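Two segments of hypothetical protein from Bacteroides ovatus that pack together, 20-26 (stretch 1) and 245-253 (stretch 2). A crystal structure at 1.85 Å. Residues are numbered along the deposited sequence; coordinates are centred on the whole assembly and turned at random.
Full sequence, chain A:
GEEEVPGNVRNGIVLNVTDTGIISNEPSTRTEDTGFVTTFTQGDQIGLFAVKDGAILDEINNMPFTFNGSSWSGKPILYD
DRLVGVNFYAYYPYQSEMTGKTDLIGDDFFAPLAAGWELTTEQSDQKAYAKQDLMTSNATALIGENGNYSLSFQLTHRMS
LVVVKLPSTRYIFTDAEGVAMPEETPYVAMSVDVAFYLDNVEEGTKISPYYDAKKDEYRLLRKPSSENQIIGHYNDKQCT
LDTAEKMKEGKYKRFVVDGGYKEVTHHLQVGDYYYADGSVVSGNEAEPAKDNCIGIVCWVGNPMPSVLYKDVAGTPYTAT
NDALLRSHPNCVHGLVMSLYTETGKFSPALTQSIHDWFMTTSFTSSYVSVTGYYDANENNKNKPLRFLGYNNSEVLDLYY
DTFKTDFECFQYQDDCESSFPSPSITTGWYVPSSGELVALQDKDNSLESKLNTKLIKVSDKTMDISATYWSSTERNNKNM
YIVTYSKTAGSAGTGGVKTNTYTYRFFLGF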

# COMPACT_ATOMS: atom_id res chain seq x y z
N THR A 20 -8.45 5.59 -44.14
CA THR A 20 -7.32 6.45 -43.76
C THR A 20 -7.46 6.84 -42.27
O THR A 20 -6.50 7.32 -41.69
CB THR A 20 -7.22 7.68 -44.67
OG1 THR A 20 -8.40 8.46 -44.53
CG2 THR A 20 -7.00 7.32 -46.15
N GLY A 21 -8.65 6.64 -41.70
CA GLY A 21 -8.95 6.87 -40.29
C GLY A 21 -9.35 8.28 -39.90
O GLY A 21 -9.13 9.23 -40.66
N ILE A 22 -10.00 8.42 -38.75
CA ILE A 22 -10.38 9.70 -38.15
C ILE A 22 -9.22 10.08 -37.24
O ILE A 22 -8.94 9.36 -36.27
CB ILE A 22 -11.73 9.65 -37.40
CG1 ILE A 22 -12.86 9.09 -38.31
CG2 ILE A 22 -12.11 11.02 -36.83
CD1 ILE A 22 -14.18 8.84 -37.64
N ILE A 23 -8.56 11.20 -37.54
CA ILE A 23 -7.36 11.62 -36.81
C ILE A 23 -7.63 12.81 -35.87
O ILE A 23 -8.62 13.50 -36.03
CB ILE A 23 -6.19 11.92 -37.80
CG1 ILE A 23 -6.59 12.98 -38.85
CG2 ILE A 23 -5.73 10.60 -38.48
CD1 ILE A 23 -5.40 13.59 -39.72
N SER A 24 -6.77 13.01 -34.88
CA SER A 24 -6.93 14.08 -33.90
C SER A 24 -6.96 15.46 -34.55
O SER A 24 -6.16 15.73 -35.44
CB SER A 24 -5.82 14.02 -32.85
OG SER A 24 -6.21 14.83 -31.75
N ASN A 25 -7.91 16.31 -34.11
CA ASN A 25 -8.11 17.68 -34.61
C ASN A 25 -6.88 18.56 -34.29
O ASN A 25 -6.55 19.45 -35.08
CB ASN A 25 -9.38 18.28 -34.02
CG ASN A 25 -9.90 19.51 -34.72
OD1 ASN A 25 -9.19 20.50 -34.93
ND2 ASN A 25 -11.18 19.51 -35.03
N GLU A 26 -6.22 18.29 -33.15
CA GLU A 26 -5.01 18.97 -32.67
C GLU A 26 -3.75 18.29 -33.21
O GLU A 26 -3.37 18.54 -34.35
CB GLU A 26 -4.97 18.98 -31.14
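Stretch 2, residues 245-253: EKMKEGKYK

Three backbone hydrogen bonds set the register. Asn25 N donates to Tyr252 O at 2.9 Å, Tyr252 N donates to Ile23 O at 3.0 Å, and a weak bond runs from Ile23 N to Gly250 O at 3.3 Å. This alternation is the signature of parallel pairing: Ile23 lies beside Lys251 (CA to CA 4.8 Å) and Ser24 beside Tyr252 (CA to CA 5.2 Å), so both strands run the same way. Gly250 O also receives a CA-H...O contact from Ile22 CA at 3.5 Å.

Stretch 2 enters its strand through a type II turn from Lys248 to Lys251, closed by Lys251 N to Lys248 O at 3.1 Å. Gly250, with phi 70° and psi 17°, takes the turn's third position, where positive phi favours glycine. At the start of the turn, one water accepts from both Asn25 ND2 (2.7 Å) and Lys248 N (3.1 Å), tying the side-chain amide of Asn25 to the loop.

Packing follows the strand alternation. Ser24 and Tyr252 share one face of the sheet; the tyrosine, chi1 p, lays its ring under Ser24 CA, 3.8 Å from the ring centroid. Ile22 CG2 meets Tyr252 CB at 3.9 Å. On the other face, Ile23 CD1 approaches Lys251 CE at 4.3 Å, an aliphatic contact along the extended lysine.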

# COMPACT_ATOMS: atom_id res chain seq x y z
N GLU A 245 -16.25 25.14 -33.35
CA GLU A 245 -14.91 25.32 -33.96
C GLU A 245 -14.03 24.07 -33.88
O GLU A 245 -12.88 24.11 -34.33
CB GLU A 245 -14.14 26.53 -33.36
CG GLU A 245 -14.98 27.78 -33.12
CD GLU A 245 -15.72 28.33 -34.32
OE1 GLU A 245 -15.41 27.91 -35.46
OE2 GLU A 245 -16.56 29.24 -34.14
N LYS A 246 -14.55 22.97 -33.32
CA LYS A 246 -13.71 21.79 -33.16
C LYS A 246 -14.19 20.62 -34.03
O LYS A 246 -13.63 19.53 -33.93
CB LYS A 246 -13.69 21.37 -31.66
CG LYS A 246 -13.18 22.49 -30.75
CD LYS A 246 -13.56 22.26 -29.31
CE LYS A 246 -13.53 23.54 -28.51
NZ LYS A 246 -13.97 23.30 -27.11
N MSE A 247 -15.20 20.85 -34.88
CA MSE A 247 -15.83 19.80 -35.70
C MSE A 247 -15.31 19.82 -37.14
O MSE A 247 -15.98 20.34 -38.04
CB MSE A 247 -17.36 19.93 -35.64
CG MSE A 247 -17.91 19.86 -34.21
SE MSE A 247 -17.93 17.99 -33.57
CE MSE A 247 -16.24 17.93 -32.59
N LYS A 248 -14.10 19.29 -37.34
CA LYS A 248 -13.47 19.25 -38.67
C LYS A 248 -13.76 17.91 -39.33
O LYS A 248 -13.73 16.87 -38.66
CB LYS A 248 -11.95 19.45 -38.56
CG LYS A 248 -11.54 20.88 -38.24
CD LYS A 248 -10.04 21.05 -38.45
CE LYS A 248 -9.62 22.50 -38.54
NZ LYS A 248 -8.25 22.64 -39.11
N GLU A 249 -14.03 17.93 -40.64
CA GLU A 249 -14.30 16.72 -41.42
C GLU A 249 -13.14 15.73 -41.31
O GLU A 249 -11.98 16.11 -41.48
CB GLU A 249 -14.54 17.14 -42.88
CG GLU A 249 -14.77 16.00 -43.85
CD GLU A 249 -14.78 16.44 -45.31
OE1 GLU A 249 -15.00 17.65 -45.57
OE2 GLU A 249 -14.58 15.58 -46.19
N GLY A 250 -13.47 14.47 -41.00
CA GLY A 250 -12.48 13.41 -40.88
C GLY A 250 -11.57 13.53 -39.67
O GLY A 250 -10.51 12.90 -39.62
N LYS A 251 -11.98 14.34 -38.69
CA LYS A 251 -11.18 14.52 -37.49
C LYS A 251 -12.02 14.39 -36.24
O LYS A 251 -13.25 14.50 -36.31
CB LYS A 251 -10.47 15.91 -37.50
CG LYS A 251 -9.54 16.07 -38.72
CD LYS A 251 -8.55 17.19 -38.53
CE LYS A 251 -7.57 17.25 -39.68
NZ LYS A 251 -6.48 18.23 -39.40
N TYR A 252 -11.38 14.10 -35.11
CA TYR A 252 -12.09 13.99 -33.85
C TYR A 252 -11.57 14.99 -32.81
O TYR A 252 -10.40 15.39 -32.83
CB TYR A 252 -12.00 12.54 -33.27
CG TYR A 252 -10.65 12.15 -32.70
CD1 TYR A 252 -10.30 12.47 -31.39
CD2 TYR A 252 -9.76 11.38 -33.44
CE1 TYR A 252 -9.07 12.09 -30.85
CE2 TYR A 252 -8.54 10.95 -32.91
CZ TYR A 252 -8.20 11.32 -31.61
OH TYR A 252 -7.00 10.91 -31.10
N LYS A 253 -12.44 15.30 -31.88
CA LYS A 253 -12.12 16.13 -30.73
C LYS A 253 -12.41 15.28 -29.51
O LYS A 253 -13.55 14.82 -29.35
CB LYS A 253 -12.94 17.44 -30.74
CG LYS A 253 -12.92 18.23 -29.42
CD LYS A 253 -11.54 18.69 -28.96
CE LYS A 253 -11.64 19.20 -27.53
NZ LYS A 253 -10.30 19.51 -26.95
O HOH W 1 -12.87 17.36 -35.26